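Local structure of extracellular serine protease (Aeromonas sobria, 3WQB) at residues R198-Q203 / F253-V258; G209-K214 / L356-L361. The protein cleaves peptide bonds that follow two basic residues, one of them lysine, as a calcium-binding secreted serine protease of the furin subfamily and a probable virulence factor. The protein carries 1 engineered substitution. All coordinates share one frame; numbering follows the deposited sequence.

Contact 1: residues R198-Q203 / F253-V258; sequences RLFEQQ and FWNLVV
The indole of W254 lies against the backbone and side chain of E201 and beside F200, joining helix 191-205 of the subtilisin domain to the start of strand 255-261 in its parallel sheet. The main interaction is a CH-pi contact: E201 CA sits 3.7 Å from the centroid of the six-membered ring of W254, only 14° off the ring normal. Further along the side chain, E201 CB lies above the CE2-CZ2 rim and CG passes just beyond it, 3.3 Å from W254 CZ2. With CG anti to the backbone N and the rest extended, the E201 chain crosses the indole at a slant, its carboxylate tilted 21° from the ring plane. F253 CD2 lies over the opposite face near the rim, so the indole is sandwiched between the helix and its own sequence neighbour.

Apolar packing continues at F200, whose CB is 3.5 Å from W254 CB as the two side chains pass one another, pointing opposite ways. The F200 ring also stacks on Y212 of strand 211-215.

Two polar atoms lie at ring edges: N255 OD1 at F200 and a water oxygen at W254. N255 OD1 is in the plane of the F200 ring, 3.4 Å from CE2, with the amide turned 77° from that ring; its hydrogen-bond partner is Q176 NE2, while N255 ND2 binds S249 O. No direct hydrogen bond crosses between the segments, but the water in the indole plane links them. W254 NE1 donates to this water over 2.9 Å, and the water donates to E201 OE1 over 2.8 Å, leaving E201 OE2 to accept from Q437 NE2.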
ATOM      1  N   ARG A 198     -12.197  -3.966  -9.882  1.00 11.85           N
ATOM      2  CA  ARG A 198     -12.580  -4.793 -11.027  1.00 11.88           C
ATOM      3  C   ARG A 198     -11.504  -4.744 -12.106  1.00 11.23           C
ATOM      4  O   ARG A 198     -11.186  -5.768 -12.728  1.00 11.35           O
ATOM      5  CB  ARG A 198     -13.939  -4.355 -11.572  1.00 12.69           C
ATOM      6  CG  ARG A 198     -15.094  -4.717 -10.651  1.00 14.47           C
ATOM      7  CD  ARG A 198     -16.372  -4.018 -11.051  1.00 17.93           C
ATOM      8  NE  ARG A 198     -17.427  -4.229 -10.066  1.00 21.40           N
ATOM      9  CZ  ARG A 198     -18.671  -3.781 -10.198  1.00 22.31           C
ATOM     10  NH1 ARG A 198     -19.026  -3.094 -11.276  1.00 22.35           N
ATOM     11  NH2 ARG A 198     -19.561  -4.019  -9.245  1.00 25.16           N
ATOM     12  N   LEU A 199     -10.941  -3.558 -12.327  1.00 10.83           N
ATOM     13  CA  LEU A 199      -9.848  -3.420 -13.281  1.00 10.61           C
ATOM     14  C   LEU A 199      -8.636  -4.246 -12.843  1.00 10.40           C
ATOM     15  O   LEU A 199      -8.022  -4.950 -13.651  1.00 10.81           O
ATOM     16  CB  LEU A 199      -9.450  -1.950 -13.430  1.00 10.80           C
ATOM     17  CG  LEU A 199      -8.227  -1.656 -14.299  1.00 10.86           C
ATOM     18  CD1 LEU A 199      -8.463  -2.083 -15.746  1.00 11.59           C
ATOM     19  CD2 LEU A 199      -7.841  -0.185 -14.203  1.00 12.26           C
ATOM     20  N   PHE A 200      -8.278  -4.136 -11.566  1.00 10.17           N
ATOM     21  CA  PHE A 200      -7.105  -4.842 -11.061  1.00 10.17           C
ATOM     22  C   PHE A 200      -7.316  -6.351 -11.183  1.00 10.33           C
ATOM     23  O   PHE A 200      -6.373  -7.085 -11.479  1.00 10.26           O
ATOM     24  CB  PHE A 200      -6.820  -4.496  -9.594  1.00 10.41           C
ATOM     25  CG  PHE A 200      -6.209  -3.123  -9.335  1.00  9.75           C
ATOM     26  CD1 PHE A 200      -6.458  -2.004 -10.140  1.00  9.54           C
ATOM     27  CD2 PHE A 200      -5.423  -2.953  -8.201  1.00  9.40           C
ATOM     28  CE1 PHE A 200      -5.890  -0.763  -9.811  1.00  9.59           C
ATOM     29  CE2 PHE A 200      -4.874  -1.724  -7.869  1.00  9.76           C
ATOM     30  CZ  PHE A 200      -5.117  -0.620  -8.658  1.00  9.47           C
ATOM     31  N   GLU A 201      -8.543  -6.813 -10.931  1.00 10.15           N
ATOM     32  CA  GLU A 201      -8.858  -8.238 -11.069  1.00 10.77           C
ATOM     33  C   GLU A 201      -8.639  -8.691 -12.507  1.00 10.88           C
ATOM     34  O   GLU A 201      -7.984  -9.709 -12.752  1.00 10.79           O
ATOM     35  CB  GLU A 201     -10.293  -8.519 -10.622  1.00 10.77           C
ATOM     36  CG  GLU A 201     -10.720  -9.964 -10.877  1.00 11.47           C
ATOM     37  CD  GLU A 201     -12.057 -10.335 -10.269  1.00 14.46           C
ATOM     38  OE1 GLU A 201     -12.698  -9.494  -9.606  1.00 18.18           O
ATOM     39  OE2 GLU A 201     -12.473 -11.492 -10.473  1.00 17.33           O
ATOM     40  N   GLN A 202      -9.167  -7.927 -13.459  1.00 10.72           N
ATOM     41  CA  GLN A 202      -9.037  -8.308 -14.864  1.00 11.93           C
ATOM     42  C   GLN A 202      -7.580  -8.312 -15.315  1.00 11.69           C
ATOM     43  O   GLN A 202      -7.145  -9.184 -16.061  1.00 12.45           O
ATOM     44  CB  GLN A 202      -9.876  -7.384 -15.732  1.00 12.87           C
ATOM     45  CG  GLN A 202     -11.350  -7.637 -15.574  1.00 16.97           C
ATOM     46  CD  GLN A 202     -11.713  -9.127 -15.704  1.00 20.80           C
ATOM     47  OE1 GLN A 202     -11.266  -9.817 -16.634  1.00 23.72           O
ATOM     48  NE2 GLN A 202     -12.544  -9.620 -14.782  1.00 21.41           N
ATOM     49  N   GLN A 203      -6.829  -7.321 -14.848  1.00 10.55           N
ATOM     50  CA  GLN A 203      -5.428  -7.187 -15.200  1.00 11.07           C
ATOM     51  C   GLN A 203      -4.545  -8.249 -14.555  1.00 10.77           C
ATOM     52  O   GLN A 203      -3.553  -8.675 -15.138  1.00 11.44           O
ATOM     53  CB  GLN A 203      -4.940  -5.791 -14.833  1.00 10.92           C
ATOM     54  CG  GLN A 203      -5.394  -4.718 -15.835  1.00 11.27           C
ATOM     55  CD  GLN A 203      -4.640  -4.821 -17.148  1.00 12.02           C
ATOM     56  OE1 GLN A 203      -5.125  -5.414 -18.113  1.00 16.17           O
ATOM     57  NE2 GLN A 203      -3.433  -4.279 -17.174  1.00 14.75           N
ATOM     58  N   PHE A 253      -6.809  -7.479  -2.144  1.00  9.05           N
ATOM     59  CA  PHE A 253      -6.178  -8.717  -2.636  1.00  9.08           C
ATOM     60  C   PHE A 253      -5.277  -8.525  -3.850  1.00  9.12           C
ATOM     61  O   PHE A 253      -4.171  -9.035  -3.864  1.00  9.18           O
ATOM     62  CB  PHE A 253      -7.200  -9.832  -2.890  1.00  9.72           C
ATOM     63  CG  PHE A 253      -6.589 -11.097  -3.420  1.00  9.59           C
ATOM     64  CD1 PHE A 253      -5.815 -11.907  -2.588  1.00 10.36           C
ATOM     65  CD2 PHE A 253      -6.777 -11.481  -4.752  1.00 10.45           C
ATOM     66  CE1 PHE A 253      -5.255 -13.085  -3.064  1.00 11.63           C
ATOM     67  CE2 PHE A 253      -6.209 -12.652  -5.237  1.00 11.98           C
ATOM     68  CZ  PHE A 253      -5.456 -13.457  -4.390  1.00 12.07           C
ATOM     69  N   TRP A 254      -5.757  -7.803  -4.860  1.00  9.29           N
ATOM     70  CA  TRP A 254      -4.980  -7.585  -6.090  1.00  9.78           C
ATOM     71  C   TRP A 254      -3.693  -6.827  -5.798  1.00  9.05           C
ATOM     72  O   TRP A 254      -2.675  -7.064  -6.457  1.00  9.64           O
ATOM     73  CB  TRP A 254      -5.820  -6.871  -7.157  1.00  9.95           C
ATOM     74  CG  TRP A 254      -7.178  -7.493  -7.245  1.00  9.90           C
ATOM     75  CD1 TRP A 254      -8.363  -6.921  -6.892  1.00 10.27           C
ATOM     76  CD2 TRP A 254      -7.479  -8.855  -7.605  1.00 10.73           C
ATOM     77  NE1 TRP A 254      -9.395  -7.826  -7.055  1.00 11.06           N
ATOM     78  CE2 TRP A 254      -8.876  -9.022  -7.479  1.00 11.26           C
ATOM     79  CE3 TRP A 254      -6.701  -9.945  -8.041  1.00 11.02           C
ATOM     80  CZ2 TRP A 254      -9.516 -10.241  -7.768  1.00 11.95           C
ATOM     81  CZ3 TRP A 254      -7.345 -11.152  -8.345  1.00 11.59           C
ATOM     82  CH2 TRP A 254      -8.731 -11.286  -8.198  1.00 12.15           C
ATOM     83  N   ASN A 255      -3.711  -5.953  -4.787  1.00  8.96           N
ATOM     84  CA  ASN A 255      -2.498  -5.286  -4.346  1.00  8.89           C
ATOM     85  C   ASN A 255      -1.637  -6.214  -3.515  1.00  8.82           C
ATOM     86  O   ASN A 255      -2.122  -6.802  -2.534  1.00 10.69           O
ATOM     87  CB  ASN A 255      -2.854  -4.070  -3.497  1.00  8.71           C
ATOM     88  CG  ASN A 255      -3.217  -2.873  -4.322  1.00  8.77           C
ATOM     89  OD1 ASN A 255      -2.662  -2.673  -5.401  1.00 10.45           O
ATOM     90  ND2 ASN A 255      -4.142  -2.049  -3.818  1.00  9.95           N
ATOM     91  N   LEU A 256      -0.372  -6.345  -3.915  1.00  9.04           N
ATOM     92  CA  LEU A 256       0.641  -6.979  -3.089  1.00  8.94           C
ATOM     93  C   LEU A 256       1.220  -5.869  -2.211  1.00  8.66           C
ATOM     94  O   LEU A 256       1.952  -5.001  -2.703  1.00  8.97           O
ATOM     95  CB  LEU A 256       1.725  -7.608  -3.976  1.00  9.21           C
ATOM     96  CG  LEU A 256       2.718  -8.582  -3.324  1.00  9.54           C
ATOM     97  CD1 LEU A 256       3.513  -9.330  -4.378  1.00 10.94           C
ATOM     98  CD2 LEU A 256       3.659  -7.845  -2.378  1.00 10.10           C
ATOM     99  N   VAL A 257       0.871  -5.890  -0.929  1.00  8.04           N
ATOM    100  CA  VAL A 257       1.218  -4.799  -0.012  1.00  8.58           C
ATOM    101  C   VAL A 257       2.547  -5.085   0.684  1.00  8.77           C
ATOM    102  O   VAL A 257       2.764  -6.189   1.187  1.00  8.90           O
ATOM    103  CB  VAL A 257       0.092  -4.536   1.007  1.00  8.22           C
ATOM    104  CG1 VAL A 257       0.422  -3.328   1.860  1.00  9.23           C
ATOM    105  CG2 VAL A 257      -1.241  -4.292   0.300  1.00  9.45           C
ATOM    106  N   VAL A 258       3.445  -4.092   0.692  1.00  8.74           N
ATOM    107  CA  VAL A 258       4.799  -4.301   1.217  1.00  9.34           C
ATOM    108  C   VAL A 258       5.183  -3.342   2.322  1.00  8.96           C
ATOM    109  O   VAL A 258       4.878  -2.148   2.261  1.00  9.22           O
ATOM    110  CB  VAL A 258       5.879  -4.275   0.104  1.00  9.92           C
ATOM    111  CG1 VAL A 258       5.605  -5.345  -0.927  1.00 11.56           C
ATOM    112  CG2 VAL A 258       5.962  -2.920  -0.559  1.00 10.93           C
TER
HETATM  113  O   HOH W   1     -12.285  -7.864  -7.330  1.00 19.41           O

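Contact 2: residues G209-K214 / L356-L361; sequences GAAYIK and LSVRDL
V358, in the first turn of helix 358-368, points its branched side chain at the backbone entering strand 211-215, where A211 and G209 supply most of the opposing surface. The contact belongs to the subtilisin-like domain, in which helices pack on a parallel sheet. V358 CG2 does most of the touching: it lies 3.4 Å from A210 O and 3.6 Å from G209 O, resting on the peptide groups just before the strand. Both methyls of V358 lie 4.1 Å from A211 CB, and CG1, anti to the backbone N (chi1 173°), also reaches A211 CA. The valine thus meets polar backbone and an apolar side chain together, while no hydrogen bond passes between the segments. G209 presents bare backbone to V358, and its carbonyl oxygen accepts from R172 NE.

The turn carrying V358 is fixed by a capping box. S357 is the N-cap, and its OG accepts from D360 N at 3.0 Å with an N-H...O angle of 159°. In return, D360 OD2 receives S357 N at 3.2 Å with its anti lone pair.

V358 also touches T204 of helix 191-205, and L361, one turn further on, packs on M350 of helix 335-352. Strand 211-215 runs between two others of the sheet: A211 and I213 bond through their backbones to F174 of strand 173-179 on one flank, and strand 255-261 lies on the other.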
ATOM      1  N   GLY A 209      -0.335 -11.935 -16.873  1.00 15.97           N
ATOM      2  CA  GLY A 209      -1.003 -11.172 -15.822  1.00 13.81           C
ATOM      3  C   GLY A 209      -0.131 -10.104 -15.194  1.00 12.46           C
ATOM      4  O   GLY A 209       1.092 -10.231 -15.130  1.00 12.29           O
ATOM      5  N   ALA A 210      -0.783  -9.047 -14.731  1.00 10.98           N
ATOM      6  CA  ALA A 210      -0.081  -7.924 -14.109  1.00 10.50           C
ATOM      7  C   ALA A 210      -0.114  -7.984 -12.591  1.00 10.37           C
ATOM      8  O   ALA A 210      -1.150  -8.257 -11.988  1.00 10.81           O
ATOM      9  CB  ALA A 210      -0.667  -6.619 -14.595  1.00 10.95           C
ATOM     10  N   ALA A 211       1.042  -7.731 -12.000  1.00 10.24           N
ATOM     11  CA  ALA A 211       1.190  -7.643 -10.555  1.00  9.85           C
ATOM     12  C   ALA A 211       1.106  -6.201 -10.072  1.00  9.44           C
ATOM     13  O   ALA A 211       1.941  -5.367 -10.445  1.00  9.98           O
ATOM     14  CB  ALA A 211       2.517  -8.242 -10.145  1.00 10.32           C
ATOM     15  N   TYR A 212       0.071  -5.907  -9.291  1.00  9.11           N
ATOM     16  CA  TYR A 212      -0.047  -4.619  -8.597  1.00  8.57           C
ATOM     17  C   TYR A 212       0.740  -4.680  -7.300  1.00  8.99           C
ATOM     18  O   TYR A 212       0.537  -5.599  -6.510  1.00  9.17           O
ATOM     19  CB  TYR A 212      -1.528  -4.287  -8.330  1.00  8.59           C
ATOM     20  CG  TYR A 212      -2.273  -4.003  -9.605  1.00  8.89           C
ATOM     21  CD1 TYR A 212      -2.805  -5.047 -10.375  1.00  9.16           C
ATOM     22  CD2 TYR A 212      -2.431  -2.696 -10.061  1.00  9.93           C
ATOM     23  CE1 TYR A 212      -3.465  -4.789 -11.573  1.00 10.61           C
ATOM     24  CE2 TYR A 212      -3.083  -2.425 -11.256  1.00  9.60           C
ATOM     25  CZ  TYR A 212      -3.602  -3.479 -12.009  1.00 10.34           C
ATOM     26  OH  TYR A 212      -4.266  -3.225 -13.182  1.00 12.01           O
ATOM     27  N   ILE A 213       1.649  -3.720  -7.113  1.00  8.64           N
ATOM     28  CA  ILE A 213       2.499  -3.627  -5.923  1.00  8.69           C
ATOM     29  C   ILE A 213       2.160  -2.329  -5.210  1.00  8.41           C
ATOM     30  O   ILE A 213       1.974  -1.293  -5.865  1.00  8.72           O
ATOM     31  CB  ILE A 213       4.003  -3.648  -6.307  1.00  8.64           C
ATOM     32  CG1 ILE A 213       4.283  -4.667  -7.437  1.00  9.80           C
ATOM     33  CG2 ILE A 213       4.872  -3.860  -5.074  1.00  9.93           C
ATOM     34  CD1 ILE A 213       4.026  -6.129  -7.086  1.00 11.09           C
ATOM     35  N   LYS A 214       2.075  -2.377  -3.881  1.00  8.31           N
ATOM     36  CA  LYS A 214       1.448  -1.309  -3.131  1.00  8.66           C
ATOM     37  C   LYS A 214       2.172  -1.009  -1.817  1.00  8.39           C
ATOM     38  O   LYS A 214       2.429  -1.914  -1.021  1.00  8.24           O
ATOM     39  CB  LYS A 214      -0.008  -1.705  -2.853  1.00  8.72           C
ATOM     40  CG  LYS A 214      -0.845  -0.680  -2.095  1.00  9.53           C
ATOM     41  CD  LYS A 214      -1.000   0.627  -2.876  1.00 10.39           C
ATOM     42  CE  LYS A 214      -2.121   1.472  -2.313  1.00 10.50           C
ATOM     43  NZ  LYS A 214      -1.809   1.964  -0.932  1.00 11.33           N
ATOM     44  N   LEU A 356       4.715 -17.781 -15.885  1.00 16.19           N
ATOM     45  CA  LEU A 356       4.124 -17.845 -14.548  1.00 15.54           C
ATOM     46  C   LEU A 356       3.113 -16.741 -14.289  1.00 14.23           C
ATOM     47  O   LEU A 356       3.319 -15.588 -14.666  1.00 14.51           O
ATOM     48  CB  LEU A 356       5.218 -17.838 -13.484  1.00 15.92           C
ATOM     49  CG  LEU A 356       6.061 -19.118 -13.494  1.00 17.98           C
ATOM     50  CD1 LEU A 356       7.043 -19.090 -12.352  1.00 21.08           C
ATOM     51  CD2 LEU A 356       5.192 -20.375 -13.415  1.00 19.89           C
ATOM     52  N   SER A 357       2.008 -17.119 -13.658  1.00 13.08           N
ATOM     53  CA  SER A 357       0.958 -16.185 -13.277  1.00 12.16           C
ATOM     54  C   SER A 357       1.403 -15.354 -12.076  1.00 11.74           C
ATOM     55  O   SER A 357       2.368 -15.701 -11.373  1.00 11.96           O
ATOM     56  CB  SER A 357      -0.310 -16.955 -12.916  1.00 12.65           C
ATOM     57  OG  SER A 357      -0.151 -17.576 -11.652  1.00 12.54           O
ATOM     58  N   VAL A 358       0.677 -14.270 -11.831  1.00 11.21           N
ATOM     59  CA  VAL A 358       0.932 -13.441 -10.662  1.00 10.99           C
ATOM     60  C   VAL A 358       0.808 -14.255  -9.377  1.00 11.05           C
ATOM     61  O   VAL A 358       1.634 -14.125  -8.473  1.00 11.04           O
ATOM     62  CB  VAL A 358      -0.002 -12.217 -10.646  1.00 10.63           C
ATOM     63  CG1 VAL A 358       0.153 -11.446  -9.342  1.00 12.12           C
ATOM     64  CG2 VAL A 358       0.309 -11.318 -11.836  1.00 12.72           C
ATOM     65  N   ARG A 359      -0.207 -15.111  -9.296  1.00 10.96           N
ATOM     66  CA  ARG A 359      -0.357 -15.955  -8.120  1.00 11.02           C
ATOM     67  C   ARG A 359       0.797 -16.944  -7.958  1.00 10.73           C
ATOM     68  O   ARG A 359       1.223 -17.215  -6.840  1.00 10.80           O
ATOM     69  CB  ARG A 359      -1.702 -16.667  -8.109  1.00 11.14           C
ATOM     70  CG  ARG A 359      -2.850 -15.730  -7.770  1.00 11.42           C
ATOM     71  CD  ARG A 359      -4.204 -16.320  -8.135  1.00 13.49           C
ATOM     72  NE  ARG A 359      -4.449 -17.588  -7.458  1.00 12.80           N
ATOM     73  CZ  ARG A 359      -4.522 -18.778  -8.050  1.00 12.35           C
ATOM     74  NH1 ARG A 359      -4.361 -18.912  -9.368  1.00 12.53           N
ATOM     75  NH2 ARG A 359      -4.748 -19.850  -7.302  1.00 13.26           N
ATOM     76  N   ASP A 360       1.322 -17.463  -9.070  1.00 10.98           N
ATOM     77  CA  ASP A 360       2.509 -18.313  -9.013  1.00 11.24           C
ATOM     78  C   ASP A 360       3.705 -17.547  -8.469  1.00 11.13           C
ATOM     79  O   ASP A 360       4.449 -18.068  -7.637  1.00 11.20           O
ATOM     80  CB  ASP A 360       2.860 -18.871 -10.399  1.00 11.40           C
ATOM     81  CG  ASP A 360       1.896 -19.923 -10.868  1.00 14.27           C
ATOM     82  OD1 ASP A 360       1.527 -20.793 -10.061  1.00 15.87           O
ATOM     83  OD2 ASP A 360       1.544 -19.878 -12.065  1.00 18.86           O
ATOM     84  N   LEU A 361       3.895 -16.320  -8.954  1.00 10.73           N
ATOM     85  CA  LEU A 361       5.019 -15.504  -8.508  1.00 11.05           C
ATOM     86  C   LEU A 361       4.904 -15.132  -7.031  1.00 10.98           C
ATOM     87  O   LEU A 361       5.896 -15.161  -6.298  1.00 11.59           O
ATOM     88  CB  LEU A 361       5.157 -14.269  -9.395  1.00 11.76           C
ATOM     89  CG  LEU A 361       5.404 -14.603 -10.868  1.00 13.54           C
ATOM     90  CD1 LEU A 361       5.064 -13.406 -11.731  1.00 16.60           C
ATOM     91  CD2 LEU A 361       6.815 -15.076 -11.110  1.00 18.40           C
TER

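Overall arrangement
Contacts 1 and 2 have centres about 8 Å apart and share one parallel sheet, in which strands 211-215 and 255-261 are neighbours. Their segments alternate along the chain: helix 191-205 is followed, after a short loop, by strand 211-215, with a probable hydrogen bond of 2.8 Å from A210 N to Q203 O across the connection. A second probable bond, also 2.8 Å, runs from L256 N to Y212 O and ties the two strands. Between the helix and the strand, Q203 CB packs 3.1 Å from Y212 OH. Both contacts are structural packing away from the annotated active-site and calcium-binding residues, on the same side of the chain's centre.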